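Local coordinates for protein TetR family transcriptional regulator (Chloroflexus aurantiacus, PDB 3NRG) that probably binds regulatory DNA through an N-terminal helix-turn-helix and acts as a transcription factor of the TetR family, at residues A[114-119]-A[167-172]. Numbering follows the deposited sequence. Where two conformers were deposited one is given.
Sequences KALYDD and VFTELG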
loop_
_atom_site.group_PDB
_atom_site.type_symbol
_atom_site.label_atom_id
_atom_site.label_comp_id
_atom_site.label_asym_id
_atom_site.label_seq_id
_atom_site.Cartn_x
_atom_site.Cartn_y
_atom_site.Cartn_z
ATOM N N LYS A 114 7.760 -1.638 -1.860
ATOM C CA LYS A 114 9.134 -1.734 -2.358
ATOM C C LYS A 114 9.567 -0.447 -3.074
ATOM O O LYS A 114 10.740 -0.091 -3.030
ATOM C CB LYS A 114 9.303 -2.953 -3.282
ATOM C CG LYS A 114 9.469 -4.278 -2.542
ATOM C CD LYS A 114 9.869 -5.399 -3.502
ATOM C CE LYS A 114 10.275 -6.654 -2.773
ATOM N NZ LYS A 114 10.808 -7.676 -3.699
ATOM N N ALA A 115 8.603 0.276 -3.703
ATOM C CA ALA A 115 8.873 1.534 -4.418
ATOM C C ALA A 115 9.437 2.626 -3.487
ATOM O O ALA A 115 10.099 3.553 -3.958
ATOM C CB ALA A 115 7.602 2.031 -5.097
ATOM N N LEU A 116 9.176 2.507 -2.163
ATOM C CA LEU A 116 9.678 3.446 -1.154
ATOM C C LEU A 116 11.199 3.330 -0.960
ATOM O O LEU A 116 11.833 4.296 -0.529
ATOM C CB LEU A 116 8.989 3.201 0.198
ATOM C CG LEU A 116 7.505 3.524 0.290
ATOM C CD1 LEU A 116 6.897 2.874 1.503
ATOM C CD2 LEU A 116 7.264 5.024 0.306
ATOM N N TYR A 117 11.773 2.135 -1.221
ATOM C CA TYR A 117 13.186 1.868 -0.952
ATOM C C TYR A 117 13.996 1.520 -2.204
ATOM O O TYR A 117 15.132 1.980 -2.346
ATOM C CB TYR A 117 13.329 0.750 0.111
ATOM C CG TYR A 117 12.442 0.945 1.327
ATOM C CD1 TYR A 117 12.789 1.843 2.334
ATOM C CD2 TYR A 117 11.250 0.240 1.465
ATOM C CE1 TYR A 117 11.960 2.053 3.434
ATOM C CE2 TYR A 117 10.416 0.436 2.565
ATOM C CZ TYR A 117 10.778 1.341 3.551
ATOM O OH TYR A 117 9.965 1.530 4.638
ATOM N N ASP A 118 13.435 0.682 -3.087
ATOM C CA ASP A 118 14.134 0.198 -4.278
ATOM C C ASP A 118 14.272 1.248 -5.390
ATOM O O ASP A 118 13.419 2.130 -5.521
ATOM C CB ASP A 118 13.467 -1.087 -4.812
ATOM C CG ASP A 118 13.526 -2.277 -3.851
ATOM O OD1 ASP A 118 14.134 -2.136 -2.757
ATOM O OD2 ASP A 118 12.965 -3.346 -4.192
ATOM N N ASP A 119 15.352 1.135 -6.203
ATOM C CA ASP A 119 15.592 2.030 -7.342
ATOM C C ASP A 119 14.674 1.622 -8.489
ATOM O O ASP A 119 15.033 0.768 -9.309
ATOM C CB ASP A 119 17.082 1.994 -7.775
ATOM C CG ASP A 119 17.478 3.050 -8.813
ATOM O OD1 ASP A 119 16.712 3.246 -9.791
ATOM O OD2 ASP A 119 18.595 3.604 -8.700
ATOM N N VAL A 167 5.115 4.673 11.342
ATOM C CA VAL A 167 4.226 3.731 12.026
ATOM C C VAL A 167 3.198 3.174 11.039
ATOM O O VAL A 167 3.091 1.952 10.889
ATOM C CB VAL A 167 3.552 4.384 13.267
ATOM C CG1 VAL A 167 2.390 3.541 13.767
ATOM C CG2 VAL A 167 4.568 4.621 14.383
ATOM N N PHE A 168 2.490 4.072 10.317
ATOM C CA PHE A 168 1.469 3.689 9.327
ATOM C C PHE A 168 2.043 2.812 8.191
ATOM O O PHE A 168 1.358 1.919 7.692
ATOM C CB PHE A 168 0.784 4.944 8.746
ATOM C CG PHE A 168 -0.369 5.474 9.564
ATOM C CD1 PHE A 168 -0.161 5.992 10.837
ATOM C CD2 PHE A 168 -1.655 5.519 9.037
ATOM C CE1 PHE A 168 -1.227 6.492 11.591
ATOM C CE2 PHE A 168 -2.718 6.038 9.783
ATOM C CZ PHE A 168 -2.501 6.506 11.061
ATOM N N THR A 169 3.283 3.077 7.790
ATOM C CA THR A 169 3.950 2.343 6.720
ATOM C C THR A 169 4.328 0.916 7.147
ATOM O O THR A 169 4.251 -0.005 6.329
ATOM C CB THR A 169 5.180 3.145 6.242
ATOM O OG1 THR A 169 4.732 4.384 5.699
ATOM C CG2 THR A 169 6.006 2.404 5.210
ATOM N N GLU A 170 4.740 0.735 8.419
ATOM C CA GLU A 170 5.288 -0.536 8.880
ATOM C C GLU A 170 4.370 -1.410 9.741
ATOM O O GLU A 170 4.685 -2.591 9.928
ATOM C CB GLU A 170 6.633 -0.312 9.591
ATOM C CG GLU A 170 7.686 0.372 8.733
ATOM C CD GLU A 170 8.278 -0.457 7.606
ATOM O OE1 GLU A 170 8.096 -1.697 7.604
ATOM O OE2 GLU A 170 8.965 0.136 6.746
ATOM N N LEU A 171 3.269 -0.851 10.303
ATOM C CA LEU A 171 2.413 -1.633 11.206
ATOM C C LEU A 171 1.861 -2.934 10.611
ATOM O O LEU A 171 1.973 -3.976 11.245
ATOM C CB LEU A 171 1.302 -0.790 11.857
ATOM C CG LEU A 171 0.525 -1.490 13.008
ATOM C CD1 LEU A 171 1.486 -2.023 14.097
ATOM C CD2 LEU A 171 -0.515 -0.572 13.610
ATOM N N GLY A 172 1.312 -2.862 9.398
ATOM C CA GLY A 172 0.745 -4.018 8.705
ATOM C C GLY A 172 1.697 -5.189 8.608
ATOM O O GLY A 172 1.337 -6.315 8.962
#
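The Tyr117 ring and the Glu170 carboxylate stand with their planes 40° apart, and OE2 meets the hydroxyl at the end of the ring. CB of Leu116 lies over one ring face, 3.9 Å above its plane and displaced toward the rim, and the ring of Tyr113 meets that of Tyr117 edge-to-face. Tyr117 OH donates a hydrogen bond to OE2 of Glu170 at 2.7 Å, reaching that oxygen nearly along its C-O bond. The Glu170 chain bends at its second torsion (chi2 -71°), which turns the carboxylate toward the loop although CB does not point there. Its other oxygen, OE1, is hydrogen-bonded to OH of Tyr113, so two tyrosine hydroxyls hold the carboxylate, one at each oxygen. A glutamine here, uncharged and with one carboxylate oxygen replaced by an NH2, would probably leave one of the two tyrosine hydroxyls without an acceptor. Beside this polar link, CD1 of Leu116 and CG2 of Thr169 meet tip to tip at 3.8 Å. With OG1 beside the backbone N (chi1 -63°) and bonded to O of Asn165 in its own helix, CG2 is the branch that faces the loop. With 108 Å² buried, this is a sparse surface bridge. It ties the loop between helices 106-114 and 124-147 to helix 157-179, whose Leu171 packs on helices 87-104 and 196-214 within the all-helical C-terminal domain.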